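Local coordinates for Non-structural protein NS1 (Murine minute virus, PDB 4R94) that nicks viral DNA and unwinds it as the parvoviral replication initiator, here represented by its N-terminal origin-binding nickase domain with bound magnesium, at residues Met82-Lys85 / Gln86-Phe90; Val151-Ser154 / Arg155-Thr159. All coordinates share one frame; numbering follows the deposited sequence.

Interaction 1: Met82-Lys85 / Gln86-Phe90; sequences MTKK and QVFIF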
loop_
_atom_site.group_PDB
_atom_site.type_symbol
_atom_site.label_atom_id
_atom_site.label_comp_id
_atom_site.label_asym_id
_atom_site.label_seq_id
_atom_site.Cartn_x
_atom_site.Cartn_y
_atom_site.Cartn_z
ATOM N N MET A 82 12.379 9.471 -10.149
ATOM C CA MET A 82 12.846 8.755 -8.958
ATOM C C MET A 82 11.664 8.381 -8.071
ATOM O O MET A 82 11.645 7.319 -7.451
ATOM C CB MET A 82 13.848 9.596 -8.158
ATOM C CG MET A 82 14.274 8.950 -6.834
ATOM S SD MET A 82 15.687 9.729 -6.011
ATOM C CE MET A 82 16.934 9.605 -7.284
ATOM N N THR A 83 10.681 9.270 -8.021
ATOM C CA THR A 83 9.502 9.069 -7.188
ATOM C C THR A 83 8.659 7.912 -7.723
ATOM O O THR A 83 8.275 7.003 -6.971
ATOM C CB THR A 83 8.689 10.359 -7.105
ATOM O OG1 THR A 83 9.407 11.307 -6.298
ATOM C CG2 THR A 83 7.315 10.109 -6.477
ATOM N N LYS A 84 8.381 7.931 -9.018
ATOM C CA LYS A 84 7.657 6.834 -9.656
ATOM C C LYS A 84 8.367 5.500 -9.458
ATOM O O LYS A 84 7.747 4.502 -9.096
ATOM C CB LYS A 84 7.475 7.107 -11.151
ATOM C CG LYS A 84 6.394 8.150 -11.454
ATOM C CD LYS A 84 6.407 8.570 -12.929
ATOM C CE LYS A 84 6.302 7.372 -13.857
ATOM N NZ LYS A 84 6.466 7.751 -15.299
ATOM N N LYS A 85 9.670 5.480 -9.697
ATOM C CA LYS A 85 10.428 4.252 -9.522
ATOM C C LYS A 85 10.313 3.713 -8.102
ATOM O O LYS A 85 10.110 2.511 -7.898
ATOM C CB LYS A 85 11.895 4.474 -9.859
ATOM C CG LYS A 85 12.664 3.175 -9.990
ATOM C CD LYS A 85 13.785 3.326 -10.993
ATOM C CE LYS A 85 14.187 1.983 -11.584
ATOM N NZ LYS A 85 13.216 1.463 -12.587
ATOM N N GLN A 86 10.448 4.593 -7.120
ATOM C CA GLN A 86 10.402 4.122 -5.742
ATOM C C GLN A 86 9.013 3.609 -5.391
ATOM O O GLN A 86 8.887 2.604 -4.668
ATOM C CB GLN A 86 10.843 5.218 -4.774
ATOM C CG GLN A 86 10.813 4.788 -3.298
ATOM C CD GLN A 86 11.884 3.758 -2.971
ATOM O OE1 GLN A 86 12.990 4.118 -2.564
ATOM N NE2 GLN A 86 11.562 2.468 -3.155
ATOM N N VAL A 87 7.975 4.283 -5.886
ATOM C CA VAL A 87 6.601 3.832 -5.600
ATOM C C VAL A 87 6.356 2.450 -6.228
ATOM O O VAL A 87 5.724 1.583 -5.609
ATOM C CB VAL A 87 5.561 4.835 -6.101
ATOM C CG1 VAL A 87 4.165 4.228 -6.066
ATOM C CG2 VAL A 87 5.607 6.102 -5.243
ATOM N N PHE A 88 6.876 2.228 -7.435
ATOM C CA PHE A 88 6.727 0.921 -8.085
ATOM C C PHE A 88 7.427 -0.175 -7.283
ATOM O O PHE A 88 6.881 -1.265 -7.076
ATOM C CB PHE A 88 7.292 0.931 -9.510
ATOM C CG PHE A 88 6.625 1.918 -10.416
ATOM C CD1 PHE A 88 5.344 2.384 -10.135
ATOM C CD2 PHE A 88 7.281 2.384 -11.544
ATOM C CE1 PHE A 88 4.733 3.300 -10.971
ATOM C CE2 PHE A 88 6.670 3.299 -12.385
ATOM C CZ PHE A 88 5.402 3.755 -12.098
ATOM N N ILE A 89 8.646 0.118 -6.843
ATOM C CA ILE A 89 9.364 -0.795 -5.975
ATOM C C ILE A 89 8.570 -1.051 -4.691
ATOM O O ILE A 89 8.404 -2.189 -4.306
ATOM C CB ILE A 89 10.764 -0.263 -5.645
ATOM C CG1 ILE A 89 11.630 -0.330 -6.918
ATOM C CG2 ILE A 89 11.392 -1.071 -4.506
ATOM C CD1 ILE A 89 12.973 0.361 -6.797
ATOM N N PHE A 90 8.073 -0.008 -4.034
ATOM C CA PHE A 90 7.340 -0.243 -2.787
ATOM C C PHE A 90 6.075 -1.069 -3.030
ATOM O O PHE A 90 5.704 -1.892 -2.195
ATOM C CB PHE A 90 6.982 1.075 -2.105
ATOM C CG PHE A 90 8.118 1.720 -1.369
ATOM C CD1 PHE A 90 9.139 0.958 -0.794
ATOM C CD2 PHE A 90 8.160 3.102 -1.233
ATOM C CE1 PHE A 90 10.189 1.575 -0.100
ATOM C CE2 PHE A 90 9.191 3.709 -0.527
ATOM C CZ PHE A 90 10.206 2.951 0.032
#

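Interaction 2: Val151-Ser154 / Arg155-Thr159; sequences VYWS and RWLVT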
loop_
_atom_site.group_PDB
_atom_site.type_symbol
_atom_site.label_atom_id
_atom_site.label_comp_id
_atom_site.label_asym_id
_atom_site.label_seq_id
_atom_site.Cartn_x
_atom_site.Cartn_y
_atom_site.Cartn_z
ATOM N N VAL A 151 7.529 -7.523 10.339
ATOM C CA VAL A 151 8.758 -8.332 10.187
ATOM C C VAL A 151 9.207 -8.389 8.732
ATOM O O VAL A 151 10.362 -8.075 8.412
ATOM C CB VAL A 151 8.571 -9.764 10.711
ATOM C CG1 VAL A 151 9.784 -10.642 10.310
ATOM C CG2 VAL A 151 8.397 -9.741 12.218
ATOM N N TYR A 152 8.305 -8.764 7.835
ATOM C CA TYR A 152 8.681 -8.891 6.427
ATOM C C TYR A 152 8.988 -7.542 5.782
ATOM O O TYR A 152 9.909 -7.439 4.965
ATOM C CB TYR A 152 7.593 -9.619 5.640
ATOM C CG TYR A 152 7.511 -11.090 5.997
ATOM C CD1 TYR A 152 8.622 -11.925 5.851
ATOM C CD2 TYR A 152 6.339 -11.630 6.498
ATOM C CE1 TYR A 152 8.553 -13.267 6.189
ATOM C CE2 TYR A 152 6.260 -12.963 6.839
ATOM C CZ TYR A 152 7.361 -13.772 6.688
ATOM O OH TYR A 152 7.268 -15.107 7.033
ATOM N N TRP A 153 8.261 -6.500 6.190
ATOM C CA TRP A 153 8.470 -5.165 5.640
ATOM C C TRP A 153 9.862 -4.657 6.006
ATOM O O TRP A 153 10.614 -4.175 5.145
ATOM C CB TRP A 153 7.361 -4.222 6.156
ATOM C CG TRP A 153 7.405 -2.781 5.715
ATOM C CD1 TRP A 153 7.391 -1.682 6.536
ATOM C CD2 TRP A 153 7.374 -2.272 4.371
ATOM N NE1 TRP A 153 7.367 -0.522 5.789
ATOM C CE2 TRP A 153 7.371 -0.858 4.456
ATOM C CE3 TRP A 153 7.364 -2.873 3.099
ATOM C CZ2 TRP A 153 7.358 -0.035 3.329
ATOM C CZ3 TRP A 153 7.338 -2.052 1.979
ATOM C CH2 TRP A 153 7.359 -0.653 2.098
ATOM N N SER A 154 10.226 -4.800 7.275
ATOM C CA SER A 154 11.535 -4.325 7.720
ATOM C C SER A 154 12.626 -5.137 7.031
ATOM O O SER A 154 13.640 -4.589 6.597
ATOM C CB SER A 154 11.666 -4.416 9.241
ATOM O OG SER A 154 11.532 -5.757 9.695
ATOM N N ARG A 155 12.393 -6.440 6.902
ATOM C CA ARG A 155 13.350 -7.306 6.227
ATOM C C ARG A 155 13.576 -6.900 4.787
ATOM O O ARG A 155 14.732 -6.794 4.343
ATOM C CB ARG A 155 12.887 -8.761 6.289
ATOM C CG ARG A 155 13.197 -9.389 7.626
ATOM C CD ARG A 155 12.663 -10.789 7.726
ATOM N NE ARG A 155 13.401 -11.706 6.857
ATOM C CZ ARG A 155 13.106 -12.992 6.711
ATOM N NH1 ARG A 155 12.094 -13.518 7.387
ATOM N NH2 ARG A 155 13.826 -13.749 5.895
ATOM N N TRP A 156 12.486 -6.681 4.051
ATOM C CA TRP A 156 12.612 -6.305 2.645
ATOM C C TRP A 156 13.194 -4.910 2.459
ATOM O O TRP A 156 13.990 -4.690 1.550
ATOM C CB TRP A 156 11.255 -6.399 1.938
ATOM C CG TRP A 156 10.962 -7.784 1.496
ATOM C CD1 TRP A 156 10.017 -8.629 2.003
ATOM C CD2 TRP A 156 11.676 -8.531 0.499
ATOM N NE1 TRP A 156 10.070 -9.840 1.358
ATOM C CE2 TRP A 156 11.081 -9.807 0.428
ATOM C CE3 TRP A 156 12.742 -8.231 -0.357
ATOM C CZ2 TRP A 156 11.521 -10.791 -0.458
ATOM C CZ3 TRP A 156 13.180 -9.214 -1.241
ATOM C CH2 TRP A 156 12.565 -10.473 -1.285
ATOM N N LEU A 157 12.805 -3.957 3.308
ATOM C CA LEU A 157 13.381 -2.627 3.209
ATOM C C LEU A 157 14.897 -2.645 3.362
ATOM O O LEU A 157 15.609 -1.974 2.619
ATOM C CB LEU A 157 12.776 -1.688 4.255
ATOM C CG LEU A 157 11.342 -1.246 3.981
ATOM C CD1 LEU A 157 10.854 -0.401 5.147
ATOM C CD2 LEU A 157 11.205 -0.448 2.675
ATOM N N VAL A 158 15.398 -3.409 4.321
ATOM C CA VAL A 158 16.848 -3.440 4.526
ATOM C C VAL A 158 17.529 -4.092 3.319
ATOM O O VAL A 158 18.645 -3.720 2.945
ATOM C CB VAL A 158 17.198 -4.172 5.848
ATOM C CG1 VAL A 158 18.685 -4.529 5.915
ATOM C CG2 VAL A 158 16.727 -3.312 7.065
ATOM N N THR A 159 16.852 -5.033 2.679
ATOM C CA THR A 159 17.435 -5.654 1.484
ATOM C C THR A 159 17.402 -4.693 0.289
ATOM O O THR A 159 18.316 -4.695 -0.546
ATOM C CB THR A 159 16.714 -6.963 1.124
ATOM O OG1 THR A 159 16.580 -7.774 2.301
ATOM C CG2 THR A 159 17.501 -7.745 0.064
#

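Interaction 1: Met82-Lys85 / Gln86-Phe90
Lys-84 and Phe-88, one turn apart on the helix 81-104, make the main side-chain contact between Met-82-Lys-85 and Gln-86-Phe-90. The two run side by side, and the aliphatic part of the lysine flanks the far end of the ring: Lys-84 CB lies 4.1 Å from Phe-88 CZ. With chi1 of Phe-88 at -60°, CG stands beside its own backbone N and the ring leans back over the preceding turn. One face therefore covers the carbonyl of Lys-84, whose O sits 3.1 Å from Phe-88 CG, displaced from the ring centre toward the rim. A looser apolar approach joins Lys-85 CG and Ile-89 CD1 at 4.3 Å.

The backbone supplies the polar part, a ladder of i to i+4 hydrogen bonds that defines regular alpha-helix. Phe-88 N binds Lys-84 O at 2.9 Å, so this carbonyl is both bonded and roofed by the phenyl ring. Ile-89 N reaches Lys-85 O at 3.0 Å with the straightest N-H, 170°; Gln-86 to Met-82 and Val-87 to Thr-83 complete the set.

Within 86-90 the amide of Gln-86 lies over the Phe-90 ring, NE2 3.4 Å above the plane over its centre, and OE1 accepts a hydrogen bond from Tyr-47 N.

Thr-83 and Val-87 face Phe-228 of strand 227-232, placing the helix against the central antiparallel sheet. Elsewhere on its surface, Phe-88 packs on helix 54-70, meeting Trp-67 with planes about 65° apart, and Phe-90 stacks on Trp-126.

Interaction 2: Val151-Ser154 / Arg155-Thr159
Trp-153 and Leu-157 form a CH-pi contact one turn apart within the helix 142-160, which packs between helices 81-104 and 167-179. Leu-157 CD1 lies 3.7 Å from the centroid of the five-membered indole ring and 19° off its normal, hence over the face. CD2 reaches the six-membered part, 3.9 Å from Trp-153 CH2, so both methyls bear on the indole. Trp-153 CG is anti to the backbone N (chi1 179°), which carries the ring along the helix toward Leu-157. Its NE1 is hydrogen-bonded to Lys-31 O, which helps to fix the indole's rotation, and Phe-30 meets it edge-to-face.

This lies in the HUH-endonuclease (Rep-type) fold of the nickase domain, an antiparallel sheet packed with helices, to which strand 24-31 belongs; the Trp-153 side chain is about 8 Å from that of the metal ligand His-127. Away from the indole, Arg-155 folds back beside Val-151 and Tyr-152. Its CD is 3.9 Å from Val-151 CG1, and its NH1 approaches Tyr-152 CE1 at 3.7 Å, with guanidinium and phenol planes 34° apart. Four i to i+4 backbone bonds underlie these pairs, Trp-156 N to Tyr-152 O being 2.8 Å. Trp-156 NE1 bonds to Glu-100 OE1 on helix 81-104.

Overall arrangement
Interaction 1 precedes interaction 2 along the chain, on helices 81-104 and 142-160, and strands 112-121 and 125-134 of the central antiparallel sheet come between them. Their centres are 16 Å apart, yet the two meet directly: Phe-90 CE1 lies 3.6 Å from Leu-157 CD2, and Phe-90 CD1 is 3.8 Å from Trp-153 CH2. The phenyl ring thus joins the leucine-indole pair of 151-159 to the helical segment 86-90. Both lie at a distance from the metal site, the side chains of Val-87 and Trp-153 being about 13 and 14 Å from the magnesium ion. Neither supplies a metal ligand; they pack helices 81-104 and 142-160 together beside the sheet whose strands 112-121 and 125-134 carry Glu-119, His-127 and His-129.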